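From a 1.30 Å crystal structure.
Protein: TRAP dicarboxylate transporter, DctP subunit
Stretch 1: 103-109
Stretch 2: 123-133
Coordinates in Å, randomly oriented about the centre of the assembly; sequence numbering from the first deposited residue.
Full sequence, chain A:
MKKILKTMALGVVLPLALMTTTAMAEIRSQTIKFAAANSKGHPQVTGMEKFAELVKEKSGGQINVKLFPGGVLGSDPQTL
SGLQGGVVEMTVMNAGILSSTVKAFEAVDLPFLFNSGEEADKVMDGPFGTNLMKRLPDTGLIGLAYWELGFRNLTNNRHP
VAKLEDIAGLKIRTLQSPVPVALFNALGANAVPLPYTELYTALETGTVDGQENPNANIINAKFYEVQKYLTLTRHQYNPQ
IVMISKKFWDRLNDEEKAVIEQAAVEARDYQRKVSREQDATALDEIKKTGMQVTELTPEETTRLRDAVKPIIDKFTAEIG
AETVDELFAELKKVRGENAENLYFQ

Stretch 1 (103-109) KAFEAVD
Stretch 2, residues 123-133: VMDGPFGTNLM

Helical segments that meet without a single mutual hydrogen bond can pack through apolar contacts, with rotamers placing the atoms that meet; residues 103-109 and 123-133 of this TRAP transporter DctP subunit illustrate this. Lys 103 to Phe 105 form a 3-10 segment, and helical phi/psi values continue through Val 108; i to i+3 bonds run from Glu 106 N to Lys 103 O (2.9 Å) through Asp 109 N to Glu 106 O (3.0 Å). In the second stretch, Val 123 and Met 124 belong to a helix begun earlier in the chain, Gly 126 (phi/psi -96/-161) takes the N-cap position, and a new helix spans Pro 127 to Met 133. Thr 130, chi1 m, turns OG1 back onto Gly 126 O at 3.0 Å, sharing that carbonyl with its own N, also 3.0 Å away.

The register sets Phe 105 CA 6.6 Å from Leu 132 CA, whereas Val 108 CA and Gly 129 CA lie 9.0 Å apart; the chains run in broadly opposing senses. Leu 132 (m, t) is the centrepiece. Its CA-to-CB bond points toward the other stretch, setting CB over one face of the Phe 105 ring, 4.0 Å from the centroid and 25° off the normal, a CH-pi contact; CD2 reaches Ala 104 CB at 3.6 Å, and CD1 meets Val 108 CG1 at 3.9 Å. Phe 105 leaves its backbone sideways, but chi1 -85° and chi2 87° bring the ring end inward, with CE1 3.4 Å from Leu 132 O.

Phe 128 likewise starts sideways; chi1 t and chi2 69° carry CZ to 3.8 Å from Ala 107 CB, which lies at the ring edge. Val 108, chi1 m, places CG1 4.1 Å from Phe 128 CE2 and 4.0 Å from Met 124 CE, the latter delivered by an m, m, m chain. These side chains are buried, so their carbon-to-carbon contacts keep apolar surface from water; 306 Å² is buried between the stretches, both sides summed.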

# COMPACT_ATOMS: atom_id res chain seq x y z
N LYS A 103 14.23 6.09 -6.49
CA LYS A 103 14.58 5.44 -5.23
C LYS A 103 13.90 6.01 -3.99
O LYS A 103 13.67 5.28 -3.01
CB LYS A 103 16.10 5.49 -5.03
CG LYS A 103 16.78 4.22 -5.45
CD LYS A 103 16.44 3.08 -4.50
CE LYS A 103 16.63 1.75 -5.18
NZ LYS A 103 17.86 1.72 -6.03
N ALA A 104 13.58 7.30 -4.02
CA ALA A 104 12.93 7.93 -2.89
C ALA A 104 11.62 7.21 -2.52
O ALA A 104 11.24 7.26 -1.36
CB ALA A 104 12.70 9.41 -3.16
N PHE A 105 10.95 6.60 -3.50
CA PHE A 105 9.71 5.91 -3.21
C PHE A 105 9.89 4.72 -2.26
O PHE A 105 8.91 4.25 -1.69
CB PHE A 105 9.00 5.48 -4.48
CG PHE A 105 8.14 6.55 -5.07
CD1 PHE A 105 8.66 7.49 -5.95
CD2 PHE A 105 6.81 6.63 -4.74
CE1 PHE A 105 7.86 8.49 -6.49
CE2 PHE A 105 6.01 7.64 -5.29
CZ PHE A 105 6.55 8.56 -6.16
N GLU A 106 11.11 4.24 -2.05
CA GLU A 106 11.33 3.20 -1.03
C GLU A 106 10.92 3.67 0.34
O GLU A 106 10.62 2.85 1.22
CB GLU A 106 12.80 2.78 -1.06
CG GLU A 106 13.19 1.67 -0.12
CD GLU A 106 14.61 1.23 -0.36
OE1 GLU A 106 15.53 2.02 -0.05
OE2 GLU A 106 14.80 0.11 -0.85
N ALA A 107 10.84 4.99 0.53
CA ALA A 107 10.41 5.52 1.82
C ALA A 107 9.02 4.98 2.22
O ALA A 107 8.73 4.82 3.40
CB ALA A 107 10.41 7.06 1.83
N VAL A 108 8.13 4.73 1.25
CA VAL A 108 6.77 4.30 1.62
C VAL A 108 6.74 2.88 2.15
O VAL A 108 5.75 2.47 2.75
CB VAL A 108 5.74 4.45 0.48
CG1 VAL A 108 5.73 5.87 -0.08
CG2 VAL A 108 5.94 3.42 -0.63
N ASP A 109 7.81 2.12 1.94
CA ASP A 109 7.93 0.78 2.49
C ASP A 109 8.59 0.73 3.88
O ASP A 109 8.71 -0.34 4.46
CB ASP A 109 8.74 -0.10 1.54
CG ASP A 109 7.96 -0.52 0.29
OD1 ASP A 109 6.71 -0.54 0.32
OD2 ASP A 109 8.61 -0.90 -0.69
N VAL A 123 -0.20 12.16 5.85
CA VAL A 123 1.18 12.19 5.40
C VAL A 123 1.26 11.98 3.88
O VAL A 123 2.00 12.69 3.19
CB VAL A 123 2.04 11.19 6.19
CG1 VAL A 123 3.47 11.17 5.67
CG2 VAL A 123 2.04 11.55 7.66
N MET A 124 0.49 11.06 3.31
CA MET A 124 0.59 10.84 1.86
C MET A 124 0.05 12.02 1.05
O MET A 124 0.56 12.34 -0.03
CB MET A 124 -0.13 9.56 1.42
CG MET A 124 0.43 8.30 2.03
SD MET A 124 2.22 8.08 1.86
CE MET A 124 2.42 8.15 0.08
N ASP A 125 -0.99 12.67 1.56
CA ASP A 125 -1.62 13.79 0.84
C ASP A 125 -0.91 15.12 1.07
O ASP A 125 -1.18 16.10 0.39
CB ASP A 125 -3.10 13.93 1.22
CG ASP A 125 -3.92 12.71 0.82
OD1 ASP A 125 -3.42 11.83 0.05
OD2 ASP A 125 -5.08 12.63 1.28
N GLY A 126 0.03 15.13 2.01
CA GLY A 126 0.81 16.31 2.33
C GLY A 126 2.16 16.35 1.62
O GLY A 126 2.37 15.67 0.61
N PRO A 127 3.08 17.16 2.12
CA PRO A 127 4.35 17.38 1.44
C PRO A 127 5.13 16.08 1.16
O PRO A 127 5.75 15.96 0.10
CB PRO A 127 5.10 18.31 2.41
CG PRO A 127 3.99 19.08 3.05
CD PRO A 127 2.91 18.08 3.26
N PHE A 128 5.11 15.12 2.08
CA PHE A 128 5.84 13.89 1.84
C PHE A 128 5.41 13.23 0.53
O PHE A 128 6.22 12.93 -0.35
CB PHE A 128 5.64 12.92 3.00
CG PHE A 128 6.17 11.54 2.72
CD1 PHE A 128 7.54 11.30 2.62
CD2 PHE A 128 5.31 10.47 2.56
CE1 PHE A 128 8.02 10.03 2.35
CE2 PHE A 128 5.78 9.20 2.31
CZ PHE A 128 7.13 8.98 2.20
N GLY A 129 4.11 12.99 0.38
CA GLY A 129 3.62 12.34 -0.82
C GLY A 129 3.77 13.21 -2.06
O GLY A 129 4.04 12.72 -3.16
N THR A 130 3.55 14.51 -1.88
CA THR A 130 3.61 15.45 -2.98
C THR A 130 5.02 15.57 -3.55
O THR A 130 5.23 15.56 -4.76
CB THR A 130 3.07 16.80 -2.53
OG1 THR A 130 1.71 16.64 -2.11
CG2 THR A 130 3.14 17.84 -3.66
N ASN A 131 6.01 15.63 -2.67
CA ASN A 131 7.38 15.74 -3.11
C ASN A 131 7.89 14.46 -3.77
O ASN A 131 8.74 14.52 -4.65
CB ASN A 131 8.29 16.19 -1.95
CG ASN A 131 8.08 17.64 -1.59
OD1 ASN A 131 7.61 18.41 -2.41
ND2 ASN A 131 8.41 18.01 -0.37
N LEU A 132 7.36 13.31 -3.38
CA LEU A 132 7.68 12.10 -4.10
C LEU A 132 7.17 12.20 -5.53
O LEU A 132 7.89 11.89 -6.48
CB LEU A 132 7.08 10.87 -3.42
CG LEU A 132 7.79 10.38 -2.15
CD1 LEU A 132 7.02 9.23 -1.55
CD2 LEU A 132 9.21 9.97 -2.46
N MET A 133 5.92 12.63 -5.70
CA MET A 133 5.32 12.70 -7.04
C MET A 133 6.06 13.64 -7.97
O MET A 133 6.08 13.44 -9.17
CB MET A 133 3.85 13.09 -6.95
CG MET A 133 3.00 12.00 -6.37
SD MET A 133 1.25 12.23 -6.62
CE MET A 133 1.01 13.82 -5.86